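Local coordinates for protein nucleoside hydrolase, putative (Trypanosoma brucei, PDB 3FZ0) that belongs to the nucleoside hydrolase family, whose fold is built round a mixed beta-sheet flanked by helices, and binds a calcium ion, at residues Y322-E325 and Q326-A329; M216-G219 and F220-K223; E122-D125 and D126-Y129. The protein carries 2 engineered substitutions. All coordinates share one frame; numbering follows the deposited sequence.

Contact 1: Y322-E325 and Q326-A329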
loop_
_atom_site.group_PDB
_atom_site.type_symbol
_atom_site.label_atom_id
_atom_site.label_comp_id
_atom_site.label_asym_id
_atom_site.label_seq_id
_atom_site.Cartn_x
_atom_site.Cartn_y
_atom_site.Cartn_z
ATOM N N TYR B 322 10.150 18.481 10.130
ATOM C CA TYR B 322 11.321 19.296 9.762
ATOM C C TYR B 322 11.089 20.149 8.510
ATOM O O TYR B 322 11.961 20.907 8.081
ATOM C CB TYR B 322 12.550 18.385 9.519
ATOM C CG TYR B 322 12.889 17.465 10.671
ATOM C CD1 TYR B 322 12.725 16.061 10.574
ATOM C CD2 TYR B 322 13.359 17.998 11.881
ATOM C CE1 TYR B 322 13.044 15.221 11.661
ATOM C CE2 TYR B 322 13.683 17.169 12.959
ATOM C CZ TYR B 322 13.539 15.797 12.851
ATOM O OH TYR B 322 13.867 15.059 13.970
ATOM N N GLY B 323 9.893 20.014 7.934
ATOM C CA GLY B 323 9.509 20.727 6.737
ATOM C C GLY B 323 9.551 22.216 6.935
ATOM O O GLY B 323 9.158 22.709 7.964
ATOM N N THR B 324 10.084 22.920 5.941
ATOM C CA THR B 324 10.131 24.371 5.973
ATOM C C THR B 324 9.031 24.889 5.063
ATOM O O THR B 324 8.386 24.109 4.336
ATOM C CB THR B 324 11.518 24.921 5.516
ATOM O OG1 THR B 324 11.761 24.602 4.132
ATOM C CG2 THR B 324 12.661 24.373 6.387
ATOM N N GLU B 325 8.814 26.202 5.107
ATOM C CA GLU B 325 7.999 26.875 4.100
ATOM C C GLU B 325 8.414 26.420 2.682
ATOM O O GLU B 325 7.548 26.094 1.875
ATOM C CB GLU B 325 8.027 28.412 4.284
ATOM C CG GLU B 325 6.869 29.014 5.160
ATOM C CD GLU B 325 6.653 28.327 6.577
ATOM O OE1 GLU B 325 7.625 28.121 7.352
ATOM O OE2 GLU B 325 5.491 28.002 6.919
ATOM N N GLN B 326 9.710 26.341 2.384
ATOM C CA GLN B 326 10.131 25.925 1.027
ATOM C C GLN B 326 9.782 24.463 0.687
ATOM O O GLN B 326 9.224 24.192 -0.385
ATOM C CB GLN B 326 11.626 26.196 0.737
ATOM C CG GLN B 326 11.980 27.659 0.561
ATOM C CD GLN B 326 13.164 27.911 -0.407
ATOM O OE1 GLN B 326 14.201 27.211 -0.385
ATOM N NE2 GLN B 326 13.010 28.932 -1.254
ATOM N N SER B 327 10.114 23.529 1.583
ATOM C CA SER B 327 9.941 22.100 1.299
ATOM C C SER B 327 8.472 21.729 1.199
ATOM O O SER B 327 8.109 20.872 0.411
ATOM C CB SER B 327 10.665 21.229 2.327
ATOM O OG SER B 327 10.315 21.590 3.652
ATOM N N MET B 328 7.626 22.395 1.974
ATOM C CA MET B 328 6.172 22.178 1.872
ATOM C C MET B 328 5.622 22.773 0.573
ATOM O O MET B 328 4.779 22.158 -0.091
ATOM C CB MET B 328 5.395 22.734 3.090
ATOM C CG MET B 328 5.873 22.256 4.408
ATOM S SD MET B 328 4.823 22.680 5.809
ATOM C CE MET B 328 4.343 24.346 5.329
ATOM N N ALA B 329 6.091 23.962 0.207
ATOM C CA ALA B 329 5.632 24.571 -1.050
ATOM C C ALA B 329 5.865 23.612 -2.222
ATOM O O ALA B 329 4.932 23.307 -2.959
ATOM C CB ALA B 329 6.280 25.934 -1.291
#
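Thr324 and Ser327 face each other where the chain turns from an extended loop into the first turn of helix 325-330, the backbone passing from extended torsions at Gly323 and Thr324 to helical ones from Glu325 onward. Two backbone bonds already follow the helical pattern: Met328 N donates to Thr324 O over 3.0 Å, and Ala329 N to Glu325 O over 3.1 Å.

The side chains of Thr324 and Ser327 exchange bonds with each other's backbone. Ser327 OG accepts from Thr324 N at 2.7 Å, with an N-H...O angle of 153°. In return Thr324 OG1 takes the Ser327 N-H in a longer but straighter bond, 3.2 Å between Thr324 OG1 and Ser327 N. Both hydroxyl oxygens sit between the backbone N and the carbonyl carbon of their own residue (chi1 65° in Thr324 and 52° in Ser327), which folds each one back over the chain to reach the other's amide. Gly323 also comes close to the serine hydroxyl, its CA 3.3 Å from Ser327 OG.

Met328 runs alongside Glu325, the two side chains pointing the same way. Met328 CG tucks against the start of the helix, 3.1 Å from Thr324 O, and a bend at chi3 brings Met328 CE to 4.1 Å from Glu325 OE2. That carboxylate has its main partner in Arg335, with which it forms a salt bridge, while the buried thioether packs on Asp320, Arg333 and Arg335. Ahead of the turn, Tyr322 reaches out to the second subunit, where its hydroxyl is hydrogen-bonded to Trp208 of that chain.

The reciprocal pair of side-chain-to-backbone bonds, with Thr324 as N-cap, is a capping box, a motif that marks a helix start, giving partners to the N-cap amide and to one amide of the first turn.

Contact 2: M216-G219 and F220-K223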
loop_
_atom_site.group_PDB
_atom_site.type_symbol
_atom_site.label_atom_id
_atom_site.label_comp_id
_atom_site.label_asym_id
_atom_site.label_seq_id
_atom_site.Cartn_x
_atom_site.Cartn_y
_atom_site.Cartn_z
ATOM N N MET B 216 -6.353 11.547 34.757
ATOM C CA MET B 216 -6.646 11.710 36.177
ATOM C C MET B 216 -6.047 10.530 36.934
ATOM O O MET B 216 -5.903 9.426 36.385
ATOM C CB MET B 216 -8.130 11.886 36.451
ATOM C CG MET B 216 -8.941 10.696 36.121
ATOM S SD MET B 216 -10.679 10.961 36.470
ATOM C CE MET B 216 -11.355 9.509 35.606
ATOM N N THR B 217 -5.651 10.783 38.165
ATOM C CA THR B 217 -5.273 9.735 39.090
ATOM C C THR B 217 -6.528 8.984 39.578
ATOM O O THR B 217 -7.615 9.580 39.699
ATOM C CB THR B 217 -4.550 10.396 40.291
ATOM O OG1 THR B 217 -3.239 10.820 39.884
ATOM C CG2 THR B 217 -4.419 9.457 41.422
ATOM N N TRP B 218 -6.391 7.693 39.867
ATOM C CA TRP B 218 -7.457 6.959 40.532
ATOM C C TRP B 218 -7.828 7.589 41.874
ATOM O O TRP B 218 -9.005 7.606 42.238
ATOM C CB TRP B 218 -7.149 5.459 40.649
ATOM C CG TRP B 218 -7.252 4.770 39.304
ATOM C CD1 TRP B 218 -6.224 4.215 38.587
ATOM C CD2 TRP B 218 -8.435 4.607 38.498
ATOM N NE1 TRP B 218 -6.691 3.719 37.401
ATOM C CE2 TRP B 218 -8.040 3.931 37.317
ATOM C CE3 TRP B 218 -9.784 4.952 38.668
ATOM C CZ2 TRP B 218 -8.941 3.600 36.292
ATOM C CZ3 TRP B 218 -10.701 4.616 37.648
ATOM C CH2 TRP B 218 -10.266 3.949 36.470
ATOM N N GLY B 219 -6.830 8.112 42.599
ATOM C CA GLY B 219 -7.039 8.868 43.863
ATOM C C GLY B 219 -7.918 10.103 43.643
ATOM O O GLY B 219 -8.861 10.352 44.404
ATOM N N PHE B 220 -7.641 10.856 42.582
ATOM C CA PHE B 220 -8.464 11.998 42.225
ATOM C C PHE B 220 -9.888 11.508 41.922
ATOM O O PHE B 220 -10.864 12.051 42.479
ATOM C CB PHE B 220 -7.874 12.746 41.022
ATOM C CG PHE B 220 -8.727 13.879 40.533
ATOM C CD1 PHE B 220 -8.573 15.160 41.078
ATOM C CD2 PHE B 220 -9.677 13.681 39.526
ATOM C CE1 PHE B 220 -9.359 16.223 40.622
ATOM C CE2 PHE B 220 -10.479 14.740 39.064
ATOM C CZ PHE B 220 -10.317 16.007 39.594
ATOM N N TYR B 221 -9.990 10.486 41.060
ATOM C CA TYR B 221 -11.270 9.863 40.731
ATOM C C TYR B 221 -12.087 9.531 41.983
ATOM O O TYR B 221 -13.275 9.829 42.051
ATOM C CB TYR B 221 -11.072 8.591 39.898
ATOM C CG TYR B 221 -12.371 7.904 39.577
ATOM C CD1 TYR B 221 -13.225 8.405 38.578
ATOM C CD2 TYR B 221 -12.756 6.743 40.260
ATOM C CE1 TYR B 221 -14.424 7.759 38.272
ATOM C CE2 TYR B 221 -13.939 6.099 39.962
ATOM C CZ TYR B 221 -14.772 6.606 38.963
ATOM O OH TYR B 221 -15.971 5.965 38.647
ATOM N N ASP B 222 -11.438 8.921 42.967
ATOM C CA ASP B 222 -12.130 8.520 44.183
ATOM C C ASP B 222 -12.799 9.736 44.828
ATOM O O ASP B 222 -13.917 9.622 45.320
ATOM C CB ASP B 222 -11.190 7.797 45.157
ATOM C CG ASP B 222 -10.927 6.346 44.754
ATOM O OD1 ASP B 222 -11.542 5.871 43.781
ATOM O OD2 ASP B 222 -10.106 5.664 45.415
ATOM N N LYS B 223 -12.123 10.885 44.809
ATOM C CA LYS B 223 -12.653 12.114 45.386
ATOM C C LYS B 223 -13.739 12.712 44.501
ATOM O O LYS B 223 -14.735 13.220 44.995
ATOM C CB LYS B 223 -11.554 13.136 45.615
ATOM C CG LYS B 223 -10.768 12.926 46.885
ATOM C CD LYS B 223 -9.416 13.637 46.815
ATOM C CE LYS B 223 -8.665 13.556 48.151
ATOM N NZ LYS B 223 -7.290 14.167 48.065
#
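Tyr221 N donates to Thr217 O in an almost straight bond, 2.9 Å long with an N-H...O angle of 175°, which sets the first turn of helix 218-224. Asp222 N repeats the pattern on Trp218 O, and Lys223 N on Gly219 O more weakly.

Trp218 and Tyr221 run side by side and form a T-shaped pair: the edge of the indole's six-membered ring meets the phenol face, the planes standing at 84°. Trp218 CZ3 lies over the rim of that face, 3.9 Å from Tyr221 CD2. Met216 comes to the phenol from a different direction. The Met216 chain, extended beyond CG, carries CE to 3.7 Å from Tyr221 CD1 and leaves SD at the edges of two rings, 5.5 Å from the centroid of Tyr221 and as far from that of Phe220. These are Met-aromatic contacts, and Met216 CB adds an apolar touch on Phe220 CD2. Leu349 and Leu352 of helix 345-356 pack on Phe220.

The polar side chain of Asp222 turns to Arg258 and Arg227, with which it forms salt bridges. Cohesion between the side chains within the turn therefore rests on aromatic and sulfur packing, while charge pairing ties the helix to neighbouring parts of the chain.

Contact 3: E122-D125 and D126-Y129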
loop_
_atom_site.group_PDB
_atom_site.type_symbol
_atom_site.label_atom_id
_atom_site.label_comp_id
_atom_site.label_asym_id
_atom_site.label_seq_id
_atom_site.Cartn_x
_atom_site.Cartn_y
_atom_site.Cartn_z
ATOM N N GLU B 122 -25.370 31.524 12.714
ATOM C CA GLU B 122 -25.251 32.977 12.622
ATOM C C GLU B 122 -24.032 33.479 13.419
ATOM O O GLU B 122 -24.201 34.096 14.474
ATOM C CB GLU B 122 -26.561 33.648 13.074
ATOM C CG GLU B 122 -27.750 33.408 12.106
ATOM C CD GLU B 122 -29.118 33.692 12.750
ATOM O OE1 GLU B 122 -29.341 33.224 13.895
ATOM O OE2 GLU B 122 -29.965 34.385 12.126
ATOM N N PRO B 123 -22.802 33.217 12.913
ATOM C CA PRO B 123 -21.623 33.627 13.671
ATOM C C PRO B 123 -21.499 35.141 13.739
ATOM O O PRO B 123 -21.920 35.841 12.824
ATOM C CB PRO B 123 -20.449 33.016 12.888
ATOM C CG PRO B 123 -20.954 32.803 11.533
ATOM C CD PRO B 123 -22.435 32.568 11.637
ATOM N N SER B 124 -20.954 35.630 14.841
ATOM C CA SER B 124 -20.703 37.052 15.036
ATOM C C SER B 124 -19.436 37.206 15.886
ATOM O O SER B 124 -18.756 36.212 16.190
ATOM C CB SER B 124 -21.925 37.743 15.697
ATOM O OG SER B 124 -22.338 37.129 16.927
ATOM N N ASP B 125 -19.118 38.441 16.266
ATOM C CA ASP B 125 -18.081 38.704 17.267
ATOM C C ASP B 125 -18.373 37.942 18.559
ATOM O O ASP B 125 -17.445 37.407 19.177
ATOM C CB ASP B 125 -18.007 40.203 17.564
ATOM C CG ASP B 125 -17.748 41.026 16.324
ATOM O OD1 ASP B 125 -16.983 40.563 15.448
ATOM O OD2 ASP B 125 -18.316 42.129 16.220
ATOM N N ASP B 126 -19.664 37.880 18.922
ATOM C CA ASP B 126 -20.163 37.271 20.172
ATOM C C ASP B 126 -20.540 35.783 20.134
ATOM O O ASP B 126 -20.801 35.206 21.178
ATOM C CB ASP B 126 -21.373 38.060 20.714
ATOM C CG ASP B 126 -20.994 39.445 21.218
ATOM O OD1 ASP B 126 -19.809 39.646 21.587
ATOM O OD2 ASP B 126 -21.873 40.337 21.244
ATOM N N VAL B 127 -20.593 35.174 18.952
ATOM C CA VAL B 127 -21.027 33.777 18.832
ATOM C C VAL B 127 -20.116 33.037 17.870
ATOM O O VAL B 127 -19.921 33.448 16.707
ATOM C CB VAL B 127 -22.497 33.625 18.312
ATOM C CG1 VAL B 127 -22.823 32.152 18.050
ATOM C CG2 VAL B 127 -23.512 34.235 19.278
ATOM N N VAL B 128 -19.567 31.935 18.337
ATOM C CA VAL B 128 -18.668 31.161 17.518
ATOM C C VAL B 128 -19.104 29.695 17.584
ATOM O O VAL B 128 -19.442 29.158 18.664
ATOM C CB VAL B 128 -17.179 31.390 17.920
ATOM C CG1 VAL B 128 -16.817 30.646 19.214
ATOM C CG2 VAL B 128 -16.268 30.953 16.819
ATOM N N TYR B 129 -19.133 29.063 16.420
ATOM C CA TYR B 129 -19.518 27.668 16.328
ATOM C C TYR B 129 -18.274 26.813 16.214
ATOM O O TYR B 129 -17.339 27.181 15.495
ATOM C CB TYR B 129 -20.402 27.442 15.110
ATOM C CG TYR B 129 -21.742 28.120 15.204
ATOM C CD1 TYR B 129 -21.874 29.501 15.035
ATOM C CD2 TYR B 129 -22.899 27.382 15.436
ATOM C CE1 TYR B 129 -23.139 30.128 15.109
ATOM C CE2 TYR B 129 -24.169 28.004 15.507
ATOM C CZ TYR B 129 -24.281 29.366 15.361
ATOM O OH TYR B 129 -25.538 29.977 15.437
#
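Tyr129 directs its side chain toward the incoming chain at Glu122 and Pro123, and its hydroxyl meets the backbone there instead of a side chain. Glu122 N donates to Tyr129 OH over 3.1 Å in a nearly straight bond, with an N-H...O angle of 173°. With CG beside its own backbone N (chi1 -67°), the tyrosine lays its ring obliquely along the two residues. Pro123 adds a loose apolar touch, its CD 4.3 Å from Tyr129 CE1.

Nearer the bend, Ser124 pairs with Val127. Ser124 N gives a sound bond to Val127 O, 3.1 Å long, which uses a lone pair in the carbonyl plane. The return bond, from Val127 N to Ser124 O, is weak. Ser124 OG stands between its backbone N and carbonyl carbon (chi1 55°), a rotation that brings it to 3.8 Å from Val127 CB. Ser124 OG also takes a weak bond from Asp126 N, 3.4 Å away, closing a loose ST turn. Asp125 and Asp126 occupy the corner, and their carboxylates keep apart, with Asp125 OD2 6.1 Å from Asp126 OD1.

Pairing with strand 6-13 begins already at the corner: Asp126 and Val128 form backbone hydrogen bonds with His6, and Val128 also with Lys8. The helical torsions of Asp125 and Asp126 inside the Ser124-Val127 pair describe a type I beta turn, here completing the connection from helix 110-120 into parallel strand 127-133 of the alpha/beta fold, a strand followed directly by the calcium ligand Leu134.

Overall arrangement
The three contacts are separate local turns, with no atoms of one closer than about 24 Å to those of another. Contacts 1 and 3 lie at the surface, whereas contact 2 is partly buried. Two of them open helices: contact 1 does so with hydroxyl-to-amide capping, whereas in contact 2 the N-cap threonine makes no such bond and the turn is packed with aromatic rings and a methionine. Contact 3 instead leads into a strand, through a backbone pair and a tyrosine hydroxyl. Their surroundings differ too: contact 1 reaches another subunit through Tyr322, contact 2 rests on helix 345-356 and contact 3 joins strand 6-13.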